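Local coordinates for protein rhamnosidase B (Bacillus sp., PDB 2OKX) that hydrolyses terminal, non-reducing alpha-L-rhamnose residues of alpha-L-rhamnosides as a member of glycoside hydrolase family 78, at residues A[40-45]-A[111-116]; A[57-62]-A[74-79]; A[28-33]-A[88-93]. All coordinates share one frame; numbering follows the deposited sequence.

Contact 1 (A[40-45]-A[111-116])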
# COMPACT_ATOMS: atom_id res chain seq x y z
N ALA A 40 -29.39 -11.77 15.27
CA ALA A 40 -29.61 -10.35 15.11
C ALA A 40 -28.46 -9.84 14.24
O ALA A 40 -27.33 -9.74 14.70
CB ALA A 40 -29.60 -9.66 16.46
N MET A 41 -28.77 -9.55 12.98
CA MET A 41 -27.76 -9.07 12.04
C MET A 41 -27.74 -7.55 11.92
O MET A 41 -28.79 -6.90 11.91
CB MET A 41 -28.00 -9.68 10.66
CG MET A 41 -27.97 -11.20 10.61
SD MET A 41 -26.41 -11.88 11.24
CE MET A 41 -25.28 -11.46 9.90
N LEU A 42 -26.53 -7.00 11.83
CA LEU A 42 -26.35 -5.57 11.68
C LEU A 42 -25.63 -5.37 10.35
O LEU A 42 -24.46 -5.72 10.20
CB LEU A 42 -25.51 -5.00 12.83
CG LEU A 42 -25.46 -3.48 12.97
CD1 LEU A 42 -24.91 -3.10 14.34
CD2 LEU A 42 -24.59 -2.88 11.86
N HIS A 43 -26.36 -4.82 9.38
CA HIS A 43 -25.83 -4.57 8.04
C HIS A 43 -25.39 -3.11 7.98
O HIS A 43 -26.14 -2.21 8.34
CB HIS A 43 -26.92 -4.83 7.01
CG HIS A 43 -27.58 -6.17 7.18
ND1 HIS A 43 -26.98 -7.35 6.79
CD2 HIS A 43 -28.78 -6.51 7.70
CE1 HIS A 43 -27.79 -8.36 7.06
NE2 HIS A 43 -28.89 -7.88 7.61
N ILE A 44 -24.17 -2.88 7.51
CA ILE A 44 -23.64 -1.53 7.48
C ILE A 44 -22.56 -1.25 6.43
O ILE A 44 -21.83 -2.14 6.00
CB ILE A 44 -23.04 -1.17 8.87
CG1 ILE A 44 -22.39 0.21 8.85
CG2 ILE A 44 -22.01 -2.23 9.27
CD1 ILE A 44 -21.81 0.62 10.20
N THR A 45 -22.50 0.01 6.02
CA THR A 45 -21.49 0.49 5.08
C THR A 45 -21.40 1.99 5.32
O THR A 45 -22.29 2.58 5.93
CB THR A 45 -21.83 0.19 3.61
OG1 THR A 45 -20.67 0.45 2.80
CG2 THR A 45 -22.97 1.07 3.12
N LEU A 111 -23.44 7.36 6.26
CA LEU A 111 -23.53 6.13 7.04
C LEU A 111 -24.92 5.54 6.88
O LEU A 111 -25.92 6.26 6.94
CB LEU A 111 -23.29 6.41 8.52
CG LEU A 111 -23.67 5.25 9.45
CD1 LEU A 111 -22.72 4.08 9.22
CD2 LEU A 111 -23.60 5.71 10.90
N ILE A 112 -24.98 4.24 6.66
CA ILE A 112 -26.25 3.54 6.54
C ILE A 112 -26.10 2.21 7.28
O ILE A 112 -25.19 1.43 6.99
CB ILE A 112 -26.65 3.30 5.06
CG1 ILE A 112 -28.05 2.69 4.99
CG2 ILE A 112 -25.63 2.41 4.37
CD1 ILE A 112 -28.64 2.65 3.60
N ALA A 113 -26.97 1.98 8.25
CA ALA A 113 -26.92 0.77 9.05
C ALA A 113 -28.32 0.33 9.47
O ALA A 113 -29.20 1.16 9.71
CB ALA A 113 -26.06 0.99 10.29
N GLU A 114 -28.51 -0.98 9.57
CA GLU A 114 -29.80 -1.52 9.94
C GLU A 114 -29.63 -2.84 10.70
O GLU A 114 -28.88 -3.71 10.27
CB GLU A 114 -30.64 -1.76 8.69
CG GLU A 114 -32.09 -2.12 8.95
CD GLU A 114 -32.82 -2.52 7.69
OE1 GLU A 114 -32.62 -1.85 6.65
OE2 GLU A 114 -33.59 -3.50 7.72
N ILE A 115 -30.34 -2.96 11.82
CA ILE A 115 -30.29 -4.18 12.61
C ILE A 115 -31.57 -4.95 12.32
O ILE A 115 -32.67 -4.42 12.47
CB ILE A 115 -30.22 -3.88 14.12
CG1 ILE A 115 -28.91 -3.17 14.45
CG2 ILE A 115 -30.33 -5.18 14.92
CD1 ILE A 115 -28.72 -2.86 15.91
N GLU A 116 -31.42 -6.20 11.89
CA GLU A 116 -32.56 -7.03 11.55
C GLU A 116 -32.51 -8.37 12.27
O GLU A 116 -31.45 -8.96 12.43
CB GLU A 116 -32.60 -7.26 10.03
CG GLU A 116 -33.72 -8.17 9.55
CD GLU A 116 -33.78 -8.27 8.03
OE1 GLU A 116 -32.78 -8.73 7.42
OE2 GLU A 116 -34.82 -7.90 7.45
O HOH W 1 -30.75 -9.74 8.49
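Leu42 and Ile115 meet obliquely, branch against branch: Leu42 CG lies 3.8 Å from Ile115 CG1, and Leu42 CD1 also touches that side chain. CG1, anti to the carbonyl carbon of Ile115 (chi1 -65°), is the branch that meets Leu42. One step along the same face, Ile44 CB sits 4.0 Å from Ala113 CB, and beyond it the CD1 methyls of Ile44 and Leu111 are 3.7 Å apart. These residues form one apolar layer, turned toward Ile90, Leu52 and Val54 of the opposing sheet. An alanine at Ile115 would probably leave Leu42 CG and CD1 without their partner and open a gap against Ile90. The two segments are neighbouring inner antiparallel strands of one sheet of a beta-sandwich in the N-terminal domain. Three hydrogen-bonded pairs, Met41 with Glu116, His43 with Glu114 and Thr45 with Ile112, each contribute two backbone bonds. The first pair is the tightest, with Glu116 N 2.7 Å from Met41 O, and the Thr45 pair is longer.

The other face is mixed, with His43, Glu114 and Glu116 among its polar residues. The His43 ring and the Glu116 carboxylate stand with their planes 90° apart and are joined through a water, which lies in the ring plane 2.8 Å from His43 NE2 and donates to Glu116 OE1 at 2.5 Å. Ser75 holds the second ring nitrogen, ND1, so the imidazole is fixed at both nitrogens. Glu114, paired with His43 through the backbone, keeps its carboxylate apart from the ring; OE2 is salt-bridged to Arg4 and OE1 accepts from the backbone of Asn7.

Contact 2 (A[57-62]-A[74-79])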
# COMPACT_ATOMS: atom_id res chain seq x y z
N GLU A 57 -18.99 -1.70 22.90
CA GLU A 57 -17.96 -2.64 22.45
C GLU A 57 -17.64 -2.48 20.96
O GLU A 57 -18.54 -2.51 20.12
CB GLU A 57 -18.43 -4.07 22.73
CG GLU A 57 -17.40 -5.14 22.41
CD GLU A 57 -17.92 -6.54 22.68
OE1 GLU A 57 -18.39 -6.80 23.81
OE2 GLU A 57 -17.85 -7.38 21.76
N GLN A 58 -16.36 -2.32 20.64
CA GLN A 58 -15.95 -2.18 19.25
C GLN A 58 -16.15 -3.54 18.57
O GLN A 58 -15.57 -4.54 18.99
CB GLN A 58 -14.49 -1.77 19.16
CG GLN A 58 -14.08 -1.28 17.78
CD GLN A 58 -12.59 -1.12 17.64
OE1 GLN A 58 -11.88 -2.06 17.31
NE2 GLN A 58 -12.10 0.08 17.92
N VAL A 59 -16.97 -3.56 17.53
CA VAL A 59 -17.27 -4.80 16.84
C VAL A 59 -16.51 -5.03 15.53
O VAL A 59 -16.15 -6.16 15.22
CB VAL A 59 -18.79 -4.91 16.56
CG1 VAL A 59 -19.09 -6.11 15.70
CG2 VAL A 59 -19.54 -5.01 17.89
N GLY A 60 -16.28 -3.97 14.77
CA GLY A 60 -15.58 -4.13 13.51
C GLY A 60 -15.22 -2.84 12.81
O GLY A 60 -15.49 -1.75 13.31
N ARG A 61 -14.59 -2.98 11.64
CA ARG A 61 -14.16 -1.85 10.82
C ARG A 61 -14.49 -2.17 9.36
O ARG A 61 -14.57 -3.33 8.98
CB ARG A 61 -12.65 -1.64 10.94
CG ARG A 61 -12.14 -1.43 12.36
CD ARG A 61 -10.60 -1.45 12.39
NE ARG A 61 -10.06 -1.42 13.74
CZ ARG A 61 -9.84 -0.32 14.45
NH1 ARG A 61 -10.10 0.87 13.93
NH2 ARG A 61 -9.36 -0.41 15.68
N GLY A 62 -14.65 -1.12 8.56
CA GLY A 62 -14.95 -1.32 7.15
C GLY A 62 -15.31 -0.00 6.48
O GLY A 62 -14.97 1.07 6.99
N ASP A 74 -21.19 -4.53 5.12
CA ASP A 74 -20.88 -5.63 6.03
C ASP A 74 -22.09 -6.06 6.86
O ASP A 74 -22.94 -5.24 7.18
CB ASP A 74 -19.75 -5.21 6.97
CG ASP A 74 -18.53 -4.73 6.21
OD1 ASP A 74 -18.12 -5.43 5.26
OD2 ASP A 74 -17.98 -3.67 6.57
N SER A 75 -22.13 -7.34 7.20
CA SER A 75 -23.22 -7.89 8.00
C SER A 75 -22.64 -8.62 9.21
O SER A 75 -22.01 -9.66 9.06
CB SER A 75 -24.06 -8.87 7.17
OG SER A 75 -24.57 -8.26 6.00
N TYR A 76 -22.86 -8.06 10.40
CA TYR A 76 -22.36 -8.66 11.63
C TYR A 76 -23.44 -9.34 12.46
O TYR A 76 -24.56 -8.84 12.56
CB TYR A 76 -21.73 -7.62 12.55
CG TYR A 76 -20.55 -6.87 11.97
CD1 TYR A 76 -20.74 -5.79 11.11
CD2 TYR A 76 -19.25 -7.22 12.31
CE1 TYR A 76 -19.66 -5.08 10.60
CE2 TYR A 76 -18.16 -6.52 11.81
CZ TYR A 76 -18.37 -5.45 10.95
OH TYR A 76 -17.29 -4.76 10.44
N ASP A 77 -23.10 -10.47 13.06
CA ASP A 77 -24.03 -11.15 13.94
C ASP A 77 -23.69 -10.51 15.29
O ASP A 77 -22.62 -10.79 15.85
CB ASP A 77 -23.75 -12.65 14.01
CG ASP A 77 -24.71 -13.38 14.93
OD1 ASP A 77 -25.05 -12.82 16.00
OD2 ASP A 77 -25.11 -14.51 14.60
N ILE A 78 -24.57 -9.65 15.79
CA ILE A 78 -24.31 -8.97 17.06
C ILE A 78 -24.98 -9.60 18.27
O ILE A 78 -25.12 -8.95 19.31
CB ILE A 78 -24.74 -7.48 16.99
CG1 ILE A 78 -26.22 -7.39 16.60
CG2 ILE A 78 -23.86 -6.73 16.00
CD1 ILE A 78 -26.77 -5.98 16.65
N GLY A 79 -25.39 -10.86 18.15
CA GLY A 79 -26.05 -11.52 19.26
C GLY A 79 -25.22 -11.50 20.53
O GLY A 79 -25.76 -11.52 21.64
O HOH W 2 -14.70 -5.81 10.83
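Tyr76 OH is gripped by two groups: a water 2.8 Å away, lying in the plane of the ring at its edge, and the hydroxyl of Tyr50. The same water accepts from Arg61 N at 2.9 Å, so it bridges the phenol to the backbone of 57-62. Behind the hydroxyl, the ring lies beside that strand. Gly60 CA is 3.6 Å from Tyr76 OH and also touches CE2 and CZ, approaching the ring obliquely. A side chain at Gly60 would run straight into the hydroxyl, so the lack of one is what lets the phenol lie so near the backbone.

Val59 supplies the apolar part. Its CG1, anti to the backbone N (chi1 173°), packs 3.6 Å from Tyr76 CD2, and the two side chains slide past each other in opposite directions, while Phe197 stacks on the Tyr76 ring.

This is packing between the two sheets of a beta-sandwich: 57-62 is an outermost strand of the seven-stranded sheet, while 74-77 belongs to the five-stranded one. The short strand axes approach to 8.9 Å and run at 157°, with side chains and water, not backbone pairing, filling the space between.

Farther along, Asp74 OD2 stands 3.9 Å from Gly62 CA. OD2 is hydrogen-bonded to Tyr50 OH and OD1 forms a salt bridge with Arg193, so the Tyr50 hydroxyl ties Asp74 to Tyr76. The CB of Arg61 points away from 74-79, and it is the backbone of this residue that takes part, through the water. Asp77 OD1 accepts from Gly79 N at 2.9 Å, an Asx turn.

Contact 3 (A[28-33]-A[88-93])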
# COMPACT_ATOMS: atom_id res chain seq x y z
N GLY A 28 -27.23 5.77 17.84
CA GLY A 28 -28.60 5.35 17.63
C GLY A 28 -28.96 4.33 18.70
O GLY A 28 -28.15 3.47 19.03
N SER A 29 -30.16 4.45 19.26
CA SER A 29 -30.59 3.52 20.29
C SER A 29 -31.91 2.88 19.91
O SER A 29 -32.63 3.37 19.04
CB SER A 29 -30.74 4.25 21.63
OG SER A 29 -29.50 4.75 22.08
N PHE A 30 -32.21 1.76 20.56
CA PHE A 30 -33.45 1.04 20.32
C PHE A 30 -33.67 0.04 21.44
O PHE A 30 -32.73 -0.36 22.13
CB PHE A 30 -33.39 0.30 18.98
CG PHE A 30 -32.40 -0.83 18.95
CD1 PHE A 30 -31.04 -0.58 18.84
CD2 PHE A 30 -32.83 -2.15 19.05
CE1 PHE A 30 -30.12 -1.62 18.82
CE2 PHE A 30 -31.92 -3.20 19.03
CZ PHE A 30 -30.56 -2.94 18.92
N ASP A 31 -34.92 -0.35 21.63
CA ASP A 31 -35.27 -1.31 22.67
C ASP A 31 -35.31 -2.69 22.02
O ASP A 31 -36.10 -2.93 21.11
CB ASP A 31 -36.62 -0.97 23.27
CG ASP A 31 -36.64 0.41 23.92
OD1 ASP A 31 -37.71 0.84 24.38
OD2 ASP A 31 -35.57 1.05 23.97
N ALA A 32 -34.44 -3.58 22.47
CA ALA A 32 -34.38 -4.93 21.93
C ALA A 32 -35.40 -5.83 22.61
O ALA A 32 -35.61 -5.75 23.82
CB ALA A 32 -32.98 -5.51 22.11
N PRO A 33 -36.06 -6.71 21.83
CA PRO A 33 -37.07 -7.62 22.38
C PRO A 33 -36.52 -8.47 23.52
O PRO A 33 -35.30 -8.62 23.67
CB PRO A 33 -37.48 -8.45 21.17
CG PRO A 33 -36.22 -8.47 20.34
CD PRO A 33 -35.78 -7.03 20.42
N ASN A 88 -30.63 -0.63 23.87
CA ASN A 88 -29.33 -0.92 23.28
C ASN A 88 -28.84 0.31 22.54
O ASN A 88 -29.64 1.09 22.03
CB ASN A 88 -29.44 -2.10 22.31
CG ASN A 88 -29.56 -3.43 23.03
OD1 ASN A 88 -28.57 -4.09 23.30
ND2 ASN A 88 -30.79 -3.82 23.34
N THR A 89 -27.52 0.48 22.46
CA THR A 89 -26.95 1.63 21.78
C THR A 89 -25.96 1.25 20.68
O THR A 89 -25.05 0.44 20.89
CB THR A 89 -26.22 2.55 22.77
OG1 THR A 89 -27.14 2.98 23.78
CG2 THR A 89 -25.65 3.76 22.05
N ILE A 90 -26.15 1.84 19.50
CA ILE A 90 -25.27 1.62 18.37
C ILE A 90 -24.51 2.92 18.17
O ILE A 90 -25.11 3.99 18.08
CB ILE A 90 -26.05 1.32 17.07
CG1 ILE A 90 -26.97 0.11 17.28
CG2 ILE A 90 -25.07 1.05 15.94
CD1 ILE A 90 -26.24 -1.17 17.65
N ALA A 91 -23.18 2.83 18.12
CA ALA A 91 -22.34 4.00 17.93
C ALA A 91 -21.39 3.75 16.78
O ALA A 91 -20.83 2.66 16.65
CB ALA A 91 -21.56 4.30 19.20
N VAL A 92 -21.20 4.76 15.94
CA VAL A 92 -20.31 4.61 14.80
C VAL A 92 -19.43 5.82 14.57
O VAL A 92 -19.87 6.96 14.74
CB VAL A 92 -21.11 4.37 13.49
CG1 VAL A 92 -20.15 4.10 12.34
CG2 VAL A 92 -22.10 3.23 13.67
N LEU A 93 -18.18 5.56 14.21
CA LEU A 93 -17.24 6.62 13.90
C LEU A 93 -17.04 6.48 12.40
O LEU A 93 -16.65 5.42 11.92
CB LEU A 93 -15.90 6.40 14.60
CG LEU A 93 -14.81 7.38 14.14
CD1 LEU A 93 -15.15 8.78 14.62
CD2 LEU A 93 -13.45 6.96 14.68
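The Phe30 ring carries Asn88 CB over one face, 4.0 Å from the ring centroid and 28° off the normal, a CH-pi contact. At its edge, near the ring plane, Ile90 CG1 comes within 3.9 Å of CE1. The side chains of Phe30 and Asn88 cross obliquely, with the amide and ring planes 25° apart. The amide is held from outside the two segments: OD1 accepts from both Asn55 ND2 and the backbone N of Arg83, bonds that should keep it from turning. Phe30 CG sits between its backbone N and carbonyl carbon (chi1 67°), the crowded position. Farther out on the ring, CE1 and CZ are the atoms that meet Asn88 CB. Ile115 of the opposing sheet packs against both Phe30 and Ile90.

Gly28 is the hydrogen-bonded partner of Ile90: Ile90 N lies 2.6 Å from Gly28 O, and Gly28 N gives a bond back to Ile90 O. Phe30 and Asn88 repeat this, with Asn88 N 2.7 Å from Phe30 O. Between the two lies the non-hydrogen-bonded pair of Ser29 and Thr89, whose hydroxyls on the opposite face, OG and OG1, are 3.4 Å apart and make a weak hydrogen bond. Ser29 CA also brings its hydrogen toward Asn88 O.

The arrangement is that of neighbouring antiparallel strands in one sheet of a beta-sandwich, with Phe30 and Ile90 facing its interior and Ser29 and Thr89 on the outer face.

How the contacts relate
Contacts 1 and 3 pair strands within the two opposing sheets of one sandwich, and contact 2 spans the gap between these sheets. Contacts 1 and 3, centres about 11 Å apart, share the core: Ile115 CD1 lies 3.5 Å from both Phe30 CE1 and Ile90 CD1. Contacts 1 and 2, centres about 9 Å apart, are joined because strands 41-47 and 70-77 are neighbours; Ile44 O is 2.6 Å from Asp74 N, a probable hydrogen bond. Contacts 2 and 3 do not touch. Glycerol, probably from crystallisation, binds near both, and the calcium ligands Val423 and His522 belong to none of the three contacts. Catalysis probably belongs to the separate six-hairpin glycosidase domain, as in the family.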